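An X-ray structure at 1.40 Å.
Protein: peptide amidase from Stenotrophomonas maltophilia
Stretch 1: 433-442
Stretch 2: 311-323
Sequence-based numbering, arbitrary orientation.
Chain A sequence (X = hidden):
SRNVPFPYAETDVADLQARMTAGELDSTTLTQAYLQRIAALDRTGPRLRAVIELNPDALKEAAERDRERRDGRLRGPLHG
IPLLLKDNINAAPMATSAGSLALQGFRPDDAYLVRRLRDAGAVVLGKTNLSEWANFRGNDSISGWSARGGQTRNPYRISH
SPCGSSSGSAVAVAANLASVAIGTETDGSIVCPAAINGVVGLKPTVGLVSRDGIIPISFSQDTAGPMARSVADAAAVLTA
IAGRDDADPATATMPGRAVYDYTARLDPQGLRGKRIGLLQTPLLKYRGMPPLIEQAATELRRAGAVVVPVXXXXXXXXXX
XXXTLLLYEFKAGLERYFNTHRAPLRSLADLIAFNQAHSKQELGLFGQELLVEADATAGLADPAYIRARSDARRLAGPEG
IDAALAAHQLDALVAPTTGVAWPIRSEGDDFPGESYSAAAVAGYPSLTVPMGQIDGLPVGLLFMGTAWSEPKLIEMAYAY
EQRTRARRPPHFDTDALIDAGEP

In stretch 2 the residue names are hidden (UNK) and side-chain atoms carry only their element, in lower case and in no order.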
# COMPACT_ATOMS: atom_id res chain seq x y z
N GLY A 433 -11.33 -9.81 -14.26
CA GLY A 433 -10.49 -10.92 -13.88
C GLY A 433 -9.52 -10.71 -12.73
O GLY A 433 -8.73 -11.61 -12.44
N GLU A 434 -9.56 -9.55 -12.08
CA GLU A 434 -8.65 -9.31 -10.96
C GLU A 434 -9.04 -10.21 -9.79
O GLU A 434 -10.21 -10.56 -9.63
CB GLU A 434 -8.72 -7.84 -10.53
CG GLU A 434 -8.33 -6.86 -11.63
CD GLU A 434 -8.50 -5.42 -11.21
OE1 GLU A 434 -9.59 -5.06 -10.73
OE2 GLU A 434 -7.53 -4.64 -11.36
N SER A 435 -8.06 -10.57 -8.97
CA SER A 435 -8.30 -11.46 -7.83
C SER A 435 -7.92 -10.90 -6.46
O SER A 435 -8.29 -11.49 -5.44
CB SER A 435 -7.54 -12.77 -8.04
OG SER A 435 -7.98 -13.46 -9.20
N TYR A 436 -7.22 -9.77 -6.42
CA TYR A 436 -6.78 -9.19 -5.15
C TYR A 436 -7.91 -8.82 -4.18
O TYR A 436 -7.67 -8.69 -2.98
CB TYR A 436 -5.87 -7.98 -5.38
CG TYR A 436 -6.51 -6.85 -6.17
CD1 TYR A 436 -7.49 -6.04 -5.60
CD2 TYR A 436 -6.14 -6.61 -7.49
CE1 TYR A 436 -8.08 -5.01 -6.33
CE2 TYR A 436 -6.73 -5.59 -8.23
CZ TYR A 436 -7.70 -4.79 -7.64
OH TYR A 436 -8.29 -3.79 -8.37
N SER A 437 -9.12 -8.65 -4.69
CA SER A 437 -10.24 -8.30 -3.82
C SER A 437 -10.49 -9.39 -2.79
O SER A 437 -10.93 -9.10 -1.67
CB SER A 437 -11.51 -8.07 -4.65
OG SER A 437 -12.60 -7.74 -3.81
N ALA A 438 -10.22 -10.64 -3.15
CA ALA A 438 -10.43 -11.75 -2.23
C ALA A 438 -9.62 -11.56 -0.95
O ALA A 438 -10.14 -11.71 0.15
CB ALA A 438 -10.06 -13.07 -2.90
N ALA A 439 -8.34 -11.23 -1.10
CA ALA A 439 -7.50 -11.03 0.07
C ALA A 439 -7.95 -9.81 0.87
O ALA A 439 -7.99 -9.84 2.10
CB ALA A 439 -6.04 -10.86 -0.35
N ALA A 440 -8.31 -8.74 0.18
CA ALA A 440 -8.76 -7.53 0.85
C ALA A 440 -10.02 -7.77 1.69
O ALA A 440 -10.09 -7.37 2.85
CB ALA A 440 -9.01 -6.42 -0.17
N VAL A 441 -11.00 -8.44 1.09
CA VAL A 441 -12.26 -8.70 1.79
C VAL A 441 -12.11 -9.75 2.90
O VAL A 441 -12.76 -9.65 3.93
CB VAL A 441 -13.34 -9.12 0.76
CG1 VAL A 441 -14.63 -9.48 1.47
CG2 VAL A 441 -13.57 -7.98 -0.22
N ALA A 442 -11.24 -10.73 2.69
CA ALA A 442 -11.01 -11.76 3.70
C ALA A 442 -10.14 -11.24 4.83
O ALA A 442 -10.11 -11.82 5.91
CB ALA A 442 -10.34 -12.97 3.06
N UNK A 311 -9.41 -22.49 -9.75
CA UNK A 311 -10.41 -21.43 -9.78
C UNK A 311 -10.75 -21.08 -8.34
O UNK A 311 -10.89 -21.96 -7.49
c UNK A 311 -11.67 -21.89 -10.52
o UNK A 311 -13.39 -23.54 -12.32
c UNK A 311 -12.76 -22.52 -12.70
o UNK A 311 -13.15 -21.79 -13.63
c UNK A 311 -11.46 -22.17 -11.99
N UNK A 312 -10.87 -19.78 -8.07
CA UNK A 312 -11.19 -19.32 -6.73
C UNK A 312 -12.69 -19.45 -6.50
O UNK A 312 -13.49 -18.83 -7.20
c UNK A 312 -10.78 -17.85 -6.56
c UNK A 312 -10.10 -17.93 -4.17
c UNK A 312 -11.00 -17.24 -5.18
c UNK A 312 -10.69 -15.75 -5.23
N UNK A 313 -13.10 -20.28 -5.53
CA UNK A 313 -14.52 -20.44 -5.25
C UNK A 313 -15.14 -19.12 -4.80
O UNK A 313 -14.51 -18.36 -4.06
c UNK A 313 -13.29 -22.29 -4.39
c UNK A 313 -14.54 -21.49 -4.14
c UNK A 313 -12.29 -21.21 -4.71
N UNK A 314 -16.35 -18.84 -5.27
CA UNK A 314 -17.07 -17.62 -4.91
C UNK A 314 -16.46 -16.33 -5.43
O UNK A 314 -16.75 -15.25 -4.92
c UNK A 314 -17.24 -17.53 -3.39
o UNK A 314 -19.30 -18.72 -3.28
c UNK A 314 -18.16 -18.59 -2.84
n UNK A 314 -17.68 -19.35 -1.87
N UNK A 315 -15.62 -16.43 -6.45
CA UNK A 315 -14.98 -15.25 -7.04
C UNK A 315 -15.96 -14.11 -7.28
O UNK A 315 -16.88 -14.22 -8.10
c UNK A 315 -12.82 -13.60 -8.64
n UNK A 315 -11.70 -13.46 -9.35
o UNK A 315 -12.98 -13.06 -7.55
c UNK A 315 -13.90 -14.47 -9.25
c UNK A 315 -14.30 -15.64 -8.36
N UNK A 316 -15.77 -13.01 -6.55
CA UNK A 316 -16.62 -11.84 -6.70
C UNK A 316 -18.02 -11.91 -6.10
O UNK A 316 -18.77 -10.93 -6.18
N UNK A 317 -18.37 -13.03 -5.49
CA UNK A 317 -19.70 -13.20 -4.90
C UNK A 317 -19.95 -12.25 -3.73
O UNK A 317 -21.10 -12.02 -3.34
c UNK A 317 -19.89 -14.64 -4.45
N UNK A 318 -18.88 -11.71 -3.18
CA UNK A 318 -18.95 -10.80 -2.03
C UNK A 318 -19.11 -9.33 -2.40
O UNK A 318 -19.19 -8.48 -1.51
c UNK A 318 -15.55 -13.12 -2.49
c UNK A 318 -13.55 -13.10 -3.89
c UNK A 318 -15.57 -11.72 -2.55
c UNK A 318 -17.68 -10.97 -1.19
c UNK A 318 -14.57 -11.05 -3.28
c UNK A 318 -15.94 -9.52 -2.40
n UNK A 318 -14.82 -9.70 -3.17
c UNK A 318 -16.44 -10.73 -2.00
c UNK A 318 -14.53 -13.80 -3.17
c UNK A 318 -13.55 -11.73 -3.95
N UNK A 319 -19.14 -9.02 -3.69
CA UNK A 319 -19.25 -7.64 -4.15
C UNK A 319 -20.31 -6.79 -3.45
O UNK A 319 -20.01 -5.71 -2.93
c UNK A 319 -19.47 -7.61 -5.66
N UNK A 320 -21.56 -7.26 -3.46
CA UNK A 320 -22.65 -6.52 -2.84
C UNK A 320 -22.49 -6.35 -1.33
O UNK A 320 -22.70 -5.26 -0.79
o UNK A 320 -26.71 -8.33 -2.94
c UNK A 320 -26.50 -7.10 -3.09
c UNK A 320 -25.20 -6.52 -2.57
c UNK A 320 -23.98 -7.21 -3.15
o UNK A 320 -27.31 -6.34 -3.65
N UNK A 321 -22.12 -7.43 -0.66
CA UNK A 321 -21.92 -7.39 0.79
C UNK A 321 -20.79 -6.44 1.15
O UNK A 321 -20.88 -5.70 2.14
c UNK A 321 -21.62 -8.79 1.31
N UNK A 322 -19.73 -6.44 0.35
CA UNK A 322 -18.60 -5.56 0.61
C UNK A 322 -19.01 -4.10 0.48
O UNK A 322 -18.66 -3.27 1.32
c UNK A 322 -17.45 -5.86 -0.36
o UNK A 322 -15.42 -5.82 -2.23
c UNK A 322 -16.27 -4.92 -0.20
o UNK A 322 -14.06 -4.62 -0.99
c UNK A 322 -15.17 -5.14 -1.21
N UNK A 323 -19.76 -3.78 -0.57
CA UNK A 323 -20.22 -2.41 -0.79
C UNK A 323 -20.97 -1.95 0.45
O UNK A 323 -20.75 -0.85 0.95
c UNK A 323 -23.80 1.02 -3.59
n UNK A 323 -24.36 0.69 -2.43
n UNK A 323 -24.10 2.17 -4.16
c UNK A 323 -21.69 -1.01 -2.38
c UNK A 323 -21.14 -2.38 -2.02
n UNK A 323 -22.94 0.19 -4.18
c UNK A 323 -22.54 -1.11 -3.65
O HOH W 1 -11.04 -12.33 -6.20
O HOH W 2 -15.15 -6.68 -4.81

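Position 311 carries three carbons in an unbranched run, the third bearing two oxygens; it is out of reach of stretch 1. This is a glutamate, E311. Position 312 has four carbons forked at the second, with one carbon of the fork against A438 CB, which makes it leucine, L312; its CD2 lies 3.6 Å from A438 CB, an apolar contact.

At 313 three carbons close a ring onto the backbone N, so the residue is proline, P313. Position 314 shows two carbons, the second with one oxygen and one nitrogen: asparagine, N314. Neither reaches stretch 1.

Position 315 has three carbons, the third carrying one oxygen and one nitrogen, and its end comes nearer to stretch 1 than its sideways CA-to-CB bond suggests, reaching E434 O. It is glutamine, Q315. Its NE2 donates to E434 O at 3.3 Å, a weak bond with an N-H...O angle of 131°, while water 1 donates to both Q315 OE1 (2.5 Å) and S435 O (3.0 Å).

Position 316 has no side-chain atoms and is glycine, G316; its phi of 75° by itself favours that residue. Position 317, with a single carbon, is alanine, A317, whose N closes a type II turn on N314 O at 2.8 Å.

Position 318 holds one carbon followed by fused five- and six-membered rings of eight carbons and one nitrogen; the ring nitrogen faces S437 OG, and V441 covers one face. Only tryptophan provides this. W318 NE1 donates to S437 OG at 3.0 Å with an angle of 156°, and that oxygen sits at the ring edge near its plane, where an indole N-H points. V441 CB is 4.3 Å from the centroid of the five-membered ring, 17° off the normal. A438 CB meets W318 CH2 at 3.6 Å.

Position 319 has one carbon, directed away: alanine, A319. Position 320, three carbons ending in two oxygens, is glutamate, E320, and 321, with one carbon, is alanine, A321; both are out of reach. Position 322 again has three carbons and two terminal oxygens, its last carbon against V441 CG2, giving E322, whose CD packs 3.4 Å from V441 CG2. Water 2 donates to E322 OE1 (2.7 Å) and S437 OG (2.9 Å). Position 323, three carbons, a nitrogen, then a carbon with two more nitrogens, is arginine, R323, outside the contact.

The contact centres on W318, hydrogen-bonded through NE1 to S437 OG and packed against A438 and V441. L312 extends the apolar patch, while Q315 and two waters add polar links. The stretches bury 352 Å², both sides summed.

Stretch 2 (311-323) ELPNQGAWAEAER
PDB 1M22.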